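Local coordinates for hypothetical protein (Parabacteroides distasonis, PDB 4H3W), which is of unknown function but is probably secreted and folds into two beta-barrel domains, at residues Y48-D53 with V197-T202; L92-P97 with G162-V167; I215-D220 with A292-L297. One frame throughout, in Å; residues are numbered along the deposited sequence. Where two conformers were deposited one is given.

Contact 1: residues Y48-D53 with V197-T202; sequences YVMIYD and VELPLT
Met-50 O receives two hydrogens from across the contact: Leu-199 N bonds it at 2.8 Å, and the CA-H of Glu-198 adds a weaker C-H...O contact. This is an antiparallel beta ladder, strand 47-55 beside strand 194-200 in a five-stranded sheet of a protein built from two beta barrels. The return bond runs from Met-50 N to Leu-199 O at 2.9 Å. A reciprocal backbone pair joins Tyr-52 to Val-197, and beyond Pro-200 the inverse gamma turn centred on Leu-201 still delivers its N to Tyr-48 O at 3.0 Å. On the face carrying Met-50, Tyr-52, Val-197 and Leu-199, selenomethionine Met-50 bends at its last torsion (chi3 -69°). That brings CE to 3.7 Å from Leu-201 CD2, the two side chains crossing at about a right angle, and to 3.9 Å from Leu-199 CB. The Tyr-52 hydroxyl is bonded to Asp-81, outside the pair. On the face of Val-49, Ile-51 and Pro-200, the extended Glu-198 runs side by side with Ile-51. Glu-198 CG, anti to the backbone N (chi1 -176°), comes to 3.3 Å from Val-49 CG1, unusually short for two carbons and to be read with caution.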
loop_
_atom_site.group_PDB
_atom_site.type_symbol
_atom_site.label_atom_id
_atom_site.label_comp_id
_atom_site.label_asym_id
_atom_site.label_seq_id
_atom_site.Cartn_x
_atom_site.Cartn_y
_atom_site.Cartn_z
ATOM N N TYR A 48 -6.430 8.672 0.517
ATOM C CA TYR A 48 -5.859 8.213 -0.745
ATOM C C TYR A 48 -6.526 6.910 -1.219
ATOM O O TYR A 48 -6.613 5.910 -0.495
ATOM C CB TYR A 48 -4.358 8.013 -0.630
ATOM C CG TYR A 48 -3.543 9.279 -0.506
ATOM C CD1 TYR A 48 -3.594 10.274 -1.485
ATOM C CD2 TYR A 48 -2.683 9.472 0.575
ATOM C CE1 TYR A 48 -2.823 11.438 -1.367
ATOM C CE2 TYR A 48 -1.905 10.614 0.691
ATOM C CZ TYR A 48 -1.964 11.588 -0.278
ATOM O OH TYR A 48 -1.195 12.712 -0.136
ATOM N N VAL A 49 -6.978 6.935 -2.458
ATOM C CA VAL A 49 -7.603 5.798 -3.071
ATOM C C VAL A 49 -7.158 5.626 -4.520
ATOM O O VAL A 49 -7.202 6.593 -5.281
ATOM C CB VAL A 49 -9.124 6.010 -3.036
ATOM C CG1 VAL A 49 -9.846 4.866 -3.726
ATOM C CG2 VAL A 49 -9.591 6.151 -1.591
HETATM N N MSE A 50 -6.745 4.421 -4.931
HETATM C CA MSE A 50 -6.442 4.200 -6.365
HETATM C C MSE A 50 -7.694 3.764 -7.097
HETATM O O MSE A 50 -8.414 2.870 -6.628
HETATM C CB MSE A 50 -5.371 3.147 -6.522
HETATM C CG MSE A 50 -4.058 3.658 -5.991
HETATM SE SE MSE A 50 -2.702 2.224 -5.978
HETATM C CE MSE A 50 -3.390 1.059 -4.575
ATOM N N ILE A 51 -7.992 4.390 -8.246
ATOM C CA ILE A 51 -9.181 4.068 -9.003
ATOM C C ILE A 51 -8.800 3.775 -10.455
ATOM O O ILE A 51 -8.051 4.530 -11.056
ATOM C CB ILE A 51 -10.217 5.215 -8.956
ATOM C CG1 ILE A 51 -10.707 5.402 -7.510
ATOM C CG2 ILE A 51 -11.382 4.946 -9.898
ATOM C CD1 ILE A 51 -11.851 6.386 -7.332
ATOM N N TYR A 52 -9.290 2.657 -10.978
ATOM C CA TYR A 52 -9.203 2.319 -12.399
ATOM C C TYR A 52 -10.603 2.123 -12.900
ATOM O O TYR A 52 -11.285 1.218 -12.426
ATOM C CB TYR A 52 -8.367 1.054 -12.615
ATOM C CG TYR A 52 -6.957 1.176 -12.091
ATOM C CD1 TYR A 52 -6.649 0.823 -10.779
ATOM C CD2 TYR A 52 -5.945 1.647 -12.903
ATOM C CE1 TYR A 52 -5.371 0.963 -10.291
ATOM C CE2 TYR A 52 -4.670 1.794 -12.425
ATOM C CZ TYR A 52 -4.389 1.431 -11.118
ATOM O OH TYR A 52 -3.104 1.563 -10.649
ATOM N N ASP A 53 -11.067 2.973 -13.821
ATOM C CA ASP A 53 -12.427 2.851 -14.368
ATOM C C ASP A 53 -12.441 2.830 -15.909
ATOM O O ASP A 53 -11.468 3.157 -16.556
ATOM C CB ASP A 53 -13.382 3.955 -13.833
ATOM C CG ASP A 53 -12.840 5.375 -14.008
ATOM O OD1 ASP A 53 -12.099 5.646 -14.971
ATOM O OD2 ASP A 53 -13.184 6.238 -13.175
ATOM N N VAL A 197 -12.630 -0.237 -10.396
ATOM C CA VAL A 197 -11.833 -0.961 -9.418
ATOM C C VAL A 197 -11.319 0.101 -8.488
ATOM O O VAL A 197 -10.650 1.025 -8.926
ATOM C CB VAL A 197 -10.683 -1.728 -10.083
ATOM C CG1 VAL A 197 -9.785 -2.435 -9.040
ATOM C CG2 VAL A 197 -11.244 -2.717 -11.097
ATOM N N GLU A 198 -11.669 0.006 -7.207
ATOM C CA GLU A 198 -11.270 0.991 -6.234
ATOM C C GLU A 198 -10.443 0.326 -5.145
ATOM O O GLU A 198 -10.872 -0.665 -4.555
ATOM C CB GLU A 198 -12.510 1.674 -5.663
ATOM C CG GLU A 198 -12.153 2.780 -4.703
ATOM C CD GLU A 198 -13.329 3.663 -4.288
ATOM O OE1 GLU A 198 -14.235 3.942 -5.118
ATOM O OE2 GLU A 198 -13.320 4.077 -3.112
ATOM N N LEU A 199 -9.243 0.854 -4.928
ATOM C CA LEU A 199 -8.289 0.299 -3.958
ATOM C C LEU A 199 -7.944 1.374 -2.925
ATOM O O LEU A 199 -6.973 2.135 -3.082
ATOM C CB LEU A 199 -7.043 -0.240 -4.659
ATOM C CG LEU A 199 -7.207 -1.173 -5.869
ATOM C CD1 LEU A 199 -5.854 -1.491 -6.481
ATOM C CD2 LEU A 199 -7.946 -2.474 -5.557
ATOM N N PRO A 200 -8.759 1.491 -1.886
ATOM C CA PRO A 200 -8.514 2.482 -0.840
ATOM C C PRO A 200 -7.335 2.063 0.015
ATOM O O PRO A 200 -7.271 0.905 0.444
ATOM C CB PRO A 200 -9.799 2.469 0.001
ATOM C CG PRO A 200 -10.799 1.693 -0.784
ATOM C CD PRO A 200 -10.006 0.747 -1.648
ATOM N N LEU A 201 -6.442 3.004 0.289
ATOM C CA LEU A 201 -5.253 2.698 1.019
ATOM C C LEU A 201 -5.568 2.703 2.518
ATOM O O LEU A 201 -5.103 3.570 3.259
ATOM C CB LEU A 201 -4.101 3.667 0.640
ATOM C CG LEU A 201 -3.652 3.511 -0.821
ATOM C CD1 LEU A 201 -2.614 4.530 -1.239
ATOM C CD2 LEU A 201 -3.091 2.120 -1.048
ATOM N N THR A 202 -6.362 1.703 2.929
ATOM C CA THR A 202 -6.630 1.374 4.317
ATOM C C THR A 202 -5.964 0.042 4.561
ATOM O O THR A 202 -6.491 -0.990 4.135
ATOM C CB THR A 202 -8.138 1.290 4.604
ATOM O OG1 THR A 202 -8.710 2.548 4.375
ATOM C CG2 THR A 202 -8.436 0.965 6.050
#

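Contact 2: residues L92-P97 with G162-V167; sequences LALTNP and GIVQIV
Leu-92 and Gln-165 meet backbone to backbone, their CA atoms 4.0 Å apart. The polar part of the contact is concentrated in this pair. Leu-92 N donates to Gln-165 O at 3.2 Å, a somewhat bent bond (156° at the hydrogen) that lies in the carbonyl plane and uses a lone pair of that oxygen. In return, Leu-92 O receives a C-H...O contact from Gln-165 CA, also at 3.2 Å, and lies against CB of the same residue. The Gln-165 side chain leaves with CG in the crowded position between the backbone N and the carbonyl carbon (chi1 77°), then runs extended. Its OE1 ends 3.8 Å from Ala-93 CB, a van der Waals contact, while NE2 reaches a weak hydrogen bond with Glu-206.

What brings these groups together is a chain reversal at the C-terminal end of the short helix 161-164. Val-164 to Val-167 form a type I beta turn, closed by Val-167 N bonding to Val-164 O, and Val-167 adopts positive phi. The turn packs on the loop that leads into strand 98-100, in the barrel that also holds strand 194-200.

The apolar contacts spread from both ends of the turn. Val-164 divides its methyls: CG1 lies 4.2 Å from Leu-92 CD2, with Leu-94 CD1 slightly farther off, and CG2 is 4.2 Å from Pro-97 CB. Leu-199 of strand 194-200 touches Val-164, Leu-94 and Pro-97 alike. At the other end, Val-167 CG2 sits 3.9 Å from Leu-92 CB, and the same valine side chain also rests on Phe-90.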
loop_
_atom_site.group_PDB
_atom_site.type_symbol
_atom_site.label_atom_id
_atom_site.label_comp_id
_atom_site.label_asym_id
_atom_site.label_seq_id
_atom_site.Cartn_x
_atom_site.Cartn_y
_atom_site.Cartn_z
ATOM N N LEU A 92 0.286 -5.691 -0.481
ATOM C CA LEU A 92 -0.749 -4.661 -0.541
ATOM C C LEU A 92 -2.100 -5.183 -0.044
ATOM O O LEU A 92 -3.023 -5.330 -0.812
ATOM C CB LEU A 92 -0.838 -4.137 -1.965
ATOM C CG LEU A 92 -1.813 -2.972 -2.181
ATOM C CD1 LEU A 92 -1.358 -1.804 -1.351
ATOM C CD2 LEU A 92 -1.929 -2.604 -3.659
ATOM N N ALA A 93 -2.154 -5.544 1.240
ATOM C CA ALA A 93 -3.348 -6.077 1.906
ATOM C C ALA A 93 -4.178 -4.902 2.409
ATOM O O ALA A 93 -3.716 -4.123 3.262
ATOM C CB ALA A 93 -2.952 -6.966 3.058
ATOM N N LEU A 94 -5.367 -4.753 1.826
ATOM C CA LEU A 94 -6.246 -3.646 2.041
ATOM C C LEU A 94 -7.549 -4.141 2.599
ATOM O O LEU A 94 -7.963 -5.297 2.383
ATOM C CB LEU A 94 -6.528 -2.866 0.716
ATOM C CG LEU A 94 -5.289 -2.414 -0.054
ATOM C CD1 LEU A 94 -5.636 -1.762 -1.385
ATOM C CD2 LEU A 94 -4.503 -1.460 0.832
ATOM N N THR A 95 -8.204 -3.279 3.352
ATOM C CA THR A 95 -9.420 -3.618 4.063
ATOM C C THR A 95 -10.621 -3.770 3.153
ATOM O O THR A 95 -11.522 -4.577 3.406
ATOM C CB THR A 95 -9.712 -2.509 5.105
ATOM O OG1 THR A 95 -8.624 -2.473 6.046
ATOM C CG2 THR A 95 -11.018 -2.757 5.839
ATOM N N ASN A 96 -10.665 -2.945 2.114
ATOM C CA ASN A 96 -11.891 -2.902 1.295
ATOM C C ASN A 96 -11.684 -2.520 -0.172
ATOM O O ASN A 96 -12.360 -1.608 -0.714
ATOM C CB ASN A 96 -12.904 -1.972 1.961
ATOM C CG ASN A 96 -14.306 -2.115 1.388
ATOM O OD1 ASN A 96 -14.742 -3.201 1.008
ATOM N ND2 ASN A 96 -15.041 -1.012 1.376
ATOM N N PRO A 97 -10.811 -3.255 -0.844
ATOM C CA PRO A 97 -10.756 -3.154 -2.289
ATOM C C PRO A 97 -12.057 -3.698 -2.805
ATOM O O PRO A 97 -12.601 -4.635 -2.213
ATOM C CB PRO A 97 -9.608 -4.086 -2.671
ATOM C CG PRO A 97 -9.686 -5.163 -1.634
ATOM C CD PRO A 97 -10.128 -4.487 -0.368
ATOM N N GLY A 162 -7.063 -10.740 -1.011
ATOM C CA GLY A 162 -5.941 -11.620 -1.292
ATOM C C GLY A 162 -5.389 -11.594 -2.692
ATOM O O GLY A 162 -4.168 -11.722 -2.882
ATOM N N ILE A 163 -6.223 -11.363 -3.711
ATOM C CA ILE A 163 -5.657 -11.326 -5.075
ATOM C C ILE A 163 -4.974 -9.961 -5.305
ATOM O O ILE A 163 -4.040 -9.836 -6.096
ATOM C CB ILE A 163 -6.684 -11.684 -6.215
ATOM C CG1 ILE A 163 -7.479 -10.487 -6.678
ATOM C CG2 ILE A 163 -7.649 -12.824 -5.808
ATOM C CD1 ILE A 163 -8.194 -10.747 -7.982
ATOM N N VAL A 164 -5.489 -8.913 -4.679
ATOM C CA VAL A 164 -4.901 -7.578 -4.818
ATOM C C VAL A 164 -3.559 -7.483 -4.111
ATOM O O VAL A 164 -2.686 -6.760 -4.557
ATOM C CB VAL A 164 -5.870 -6.500 -4.256
ATOM C CG1 VAL A 164 -5.174 -5.160 -4.066
ATOM C CG2 VAL A 164 -7.079 -6.382 -5.162
ATOM N N GLN A 165 -3.388 -8.223 -3.024
ATOM C CA GLN A 165 -2.168 -8.056 -2.205
ATOM C C GLN A 165 -0.878 -8.505 -2.910
ATOM O O GLN A 165 0.187 -8.117 -2.496
ATOM C CB GLN A 165 -2.324 -8.760 -0.850
ATOM C CG GLN A 165 -2.184 -10.259 -0.803
ATOM C CD GLN A 165 -2.346 -10.734 0.635
ATOM O OE1 GLN A 165 -3.260 -10.324 1.330
ATOM N NE2 GLN A 165 -1.435 -11.530 1.091
ATOM N N ILE A 166 -0.981 -9.303 -3.965
ATOM C CA ILE A 166 0.201 -9.663 -4.767
ATOM C C ILE A 166 0.855 -8.451 -5.461
ATOM O O ILE A 166 1.978 -8.535 -5.926
ATOM C CB ILE A 166 -0.118 -10.752 -5.858
ATOM C CG1 ILE A 166 -0.958 -10.178 -7.003
ATOM C CG2 ILE A 166 -0.771 -11.984 -5.213
ATOM C CD1 ILE A 166 -1.181 -11.119 -8.158
ATOM N N VAL A 167 0.105 -7.353 -5.568
ATOM C CA VAL A 167 0.490 -6.125 -6.293
ATOM C C VAL A 167 0.393 -6.388 -7.806
ATOM O O VAL A 167 1.349 -6.701 -8.476
ATOM C CB VAL A 167 1.867 -5.552 -5.907
ATOM C CG1 VAL A 167 2.100 -4.244 -6.619
ATOM C CG2 VAL A 167 1.946 -5.342 -4.413
#

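Contact 3: residues I215-D220 with A292-L297; sequences IEDAFD and ARHIDL
Phe-219 and Ile-295 cross at about a right angle, ring atom CE2 lying 3.8 Å from CG1. Ala-292 CB covers one ring face in a CH-pi contact, 4.1 Å from the centroid, and Ala-218 CB lies 3.7 Å from Ile-295 CD1. This cluster lies where the antiparallel pairing of strands 208-215 and 294-302 gives way to a loop. Arg-293 and His-294 form a classic beta bulge opposite Met-254. The last ladder step joins Ile-215 and Ile-295 by two backbone bonds, and Phe-219 N donates to Arg-293 O at 3.1 Å. At the polar edge the His-294 ring lies between Arg-293 CB, over its centre on one face, and the Glu-216 carboxylate on the other, stacked with the planes 18° apart. Glu-216 bends at chi2 (77°), turning CD toward this ring, and its OE1 is salt-bridged to Arg-214. In the ring plane, His-294 ND1 accepts the Asp-217 N-H at 3.0 Å in a nearly straight bond (175°) that favours this rotation of the ring. A leucine in place of His-294 would probably leave the Asp-217 N-H without its acceptor and the Glu-216 carboxylate without its stacking partner. Asp-217 OD1 comes within 3.5 Å of His-294 CE1.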
loop_
_atom_site.group_PDB
_atom_site.type_symbol
_atom_site.label_atom_id
_atom_site.label_comp_id
_atom_site.label_asym_id
_atom_site.label_seq_id
_atom_site.Cartn_x
_atom_site.Cartn_y
_atom_site.Cartn_z
ATOM N N ILE A 215 17.871 11.270 7.052
ATOM C CA ILE A 215 18.238 12.456 7.812
ATOM C C ILE A 215 19.652 12.798 7.361
ATOM O O ILE A 215 20.615 12.091 7.672
ATOM C CB ILE A 215 18.150 12.238 9.333
ATOM C CG1 ILE A 215 16.727 11.824 9.730
ATOM C CG2 ILE A 215 18.560 13.502 10.085
ATOM C CD1 ILE A 215 16.435 10.355 9.517
ATOM N N GLU A 216 19.738 13.850 6.548
ATOM C CA GLU A 216 20.953 14.314 5.909
ATOM C C GLU A 216 21.773 15.160 6.861
ATOM O O GLU A 216 21.237 15.980 7.575
ATOM C CB GLU A 216 20.576 15.159 4.680
ATOM C CG GLU A 216 21.700 15.400 3.689
ATOM C CD GLU A 216 22.005 14.204 2.802
ATOM O OE1 GLU A 216 21.313 13.183 2.874
ATOM O OE2 GLU A 216 22.965 14.295 2.020
ATOM N N ASP A 217 23.071 14.932 6.880
ATOM C CA ASP A 217 23.996 15.686 7.729
ATOM C C ASP A 217 23.619 15.621 9.220
ATOM O O ASP A 217 23.616 16.607 9.924
ATOM C CB ASP A 217 24.085 17.131 7.216
ATOM C CG ASP A 217 24.683 17.199 5.826
ATOM O OD1 ASP A 217 25.689 16.501 5.586
ATOM O OD2 ASP A 217 24.149 17.936 4.984
ATOM N N ALA A 218 23.352 14.415 9.685
ATOM C CA ALA A 218 23.099 14.172 11.099
ATOM C C ALA A 218 24.343 14.428 11.927
ATOM O O ALA A 218 24.260 14.879 13.062
ATOM C CB ALA A 218 22.615 12.734 11.297
ATOM N N PHE A 219 25.504 14.140 11.354
ATOM C CA PHE A 219 26.779 14.318 12.020
ATOM C C PHE A 219 27.658 15.212 11.174
ATOM O O PHE A 219 27.771 15.002 9.963
ATOM C CB PHE A 219 27.467 12.995 12.180
ATOM C CG PHE A 219 26.592 11.949 12.801
ATOM C CD1 PHE A 219 26.474 11.865 14.169
ATOM C CD2 PHE A 219 25.876 11.063 12.001
ATOM C CE1 PHE A 219 25.695 10.868 14.745
ATOM C CE2 PHE A 219 25.061 10.078 12.571
ATOM C CZ PHE A 219 24.973 9.990 13.951
ATOM N N ASP A 220 28.294 16.193 11.804
ATOM C CA ASP A 220 29.136 17.155 11.112
ATOM C C ASP A 220 30.586 16.676 11.090
ATOM O O ASP A 220 31.119 16.273 12.121
ATOM C CB ASP A 220 29.050 18.492 11.830
ATOM C CG ASP A 220 29.596 19.639 11.009
ATOM O OD1 ASP A 220 30.760 19.600 10.542
ATOM O OD2 ASP A 220 28.855 20.625 10.889
ATOM N N ALA A 292 30.603 8.615 10.260
ATOM C CA ALA A 292 29.173 8.849 10.159
ATOM C C ALA A 292 28.840 10.271 9.662
ATOM O O ALA A 292 29.444 11.250 10.103
ATOM C CB ALA A 292 28.511 8.580 11.518
ATOM N N ARG A 293 27.904 10.382 8.733
ATOM C CA ARG A 293 27.384 11.678 8.273
ATOM C C ARG A 293 25.856 11.771 8.214
ATOM O O ARG A 293 25.300 12.779 8.616
ATOM C CB ARG A 293 27.946 12.016 6.880
ATOM C CG ARG A 293 29.472 12.085 6.810
ATOM C CD ARG A 293 30.012 13.314 7.508
ATOM N NE ARG A 293 31.452 13.399 7.334
ATOM C CZ ARG A 293 32.354 12.719 8.036
ATOM N NH1 ARG A 293 32.003 11.890 9.000
ATOM N NH2 ARG A 293 33.625 12.890 7.773
ATOM N N HIS A 294 25.196 10.733 7.693
ATOM C CA HIS A 294 23.778 10.704 7.501
ATOM C C HIS A 294 23.198 9.504 8.242
ATOM O O HIS A 294 23.902 8.546 8.546
ATOM C CB HIS A 294 23.422 10.581 6.002
ATOM C CG HIS A 294 24.288 11.421 5.122
ATOM N ND1 HIS A 294 24.317 12.790 5.224
ATOM C CD2 HIS A 294 25.166 11.096 4.139
ATOM C CE1 HIS A 294 25.179 13.279 4.352
ATOM N NE2 HIS A 294 25.703 12.273 3.679
ATOM N N ILE A 295 21.891 9.566 8.435
ATOM C CA ILE A 295 21.135 8.445 8.953
ATOM C C ILE A 295 20.067 8.043 7.939
ATOM O O ILE A 295 19.331 8.894 7.442
ATOM C CB ILE A 295 20.519 8.804 10.311
ATOM C CG1 ILE A 295 21.633 8.994 11.362
ATOM C CG2 ILE A 295 19.567 7.731 10.812
ATOM C CD1 ILE A 295 21.144 9.647 12.618
ATOM N N ASP A 296 20.005 6.747 7.647
ATOM C CA ASP A 296 18.828 6.155 7.011
ATOM C C ASP A 296 18.008 5.374 8.044
ATOM O O ASP A 296 18.546 4.489 8.714
ATOM C CB ASP A 296 19.221 5.218 5.880
ATOM C CG ASP A 296 19.485 5.949 4.572
ATOM O OD1 ASP A 296 18.925 7.035 4.347
ATOM O OD2 ASP A 296 20.216 5.401 3.760
ATOM N N LEU A 297 16.733 5.729 8.177
ATOM C CA LEU A 297 15.751 4.981 8.979
ATOM C C LEU A 297 14.984 4.089 8.034
ATOM O O LEU A 297 14.258 4.583 7.158
ATOM C CB LEU A 297 14.814 5.920 9.694
ATOM C CG LEU A 297 15.420 6.936 10.665
ATOM C CD1 LEU A 297 14.371 7.823 11.299
ATOM C CD2 LEU A 297 16.209 6.175 11.732
#

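How the contacts relate
Contacts 1 and 2 are neighbours in one barrel, their centres 11 Å apart. Strand 194-200 serves both: it is half of contact 1, and its Leu-199 reaches Pro-97 of contact 2, CD2 to CB at 3.7 Å. Thr-202 O and Thr-95 N, 3.0 Å apart, probably add a hydrogen bond. Contact 3 lies 36 Å from contact 1 between centres, in another sheet. All three are largely buried, but their chemistry differs. Contact 1 is a ladder of backbone bonds, contact 2 sets a loop against the end of a short helix and its following turn, chiefly by aliphatic packing, and contact 3 combines a buried apolar cluster round one phenylalanine ring with an exposed, charged edge.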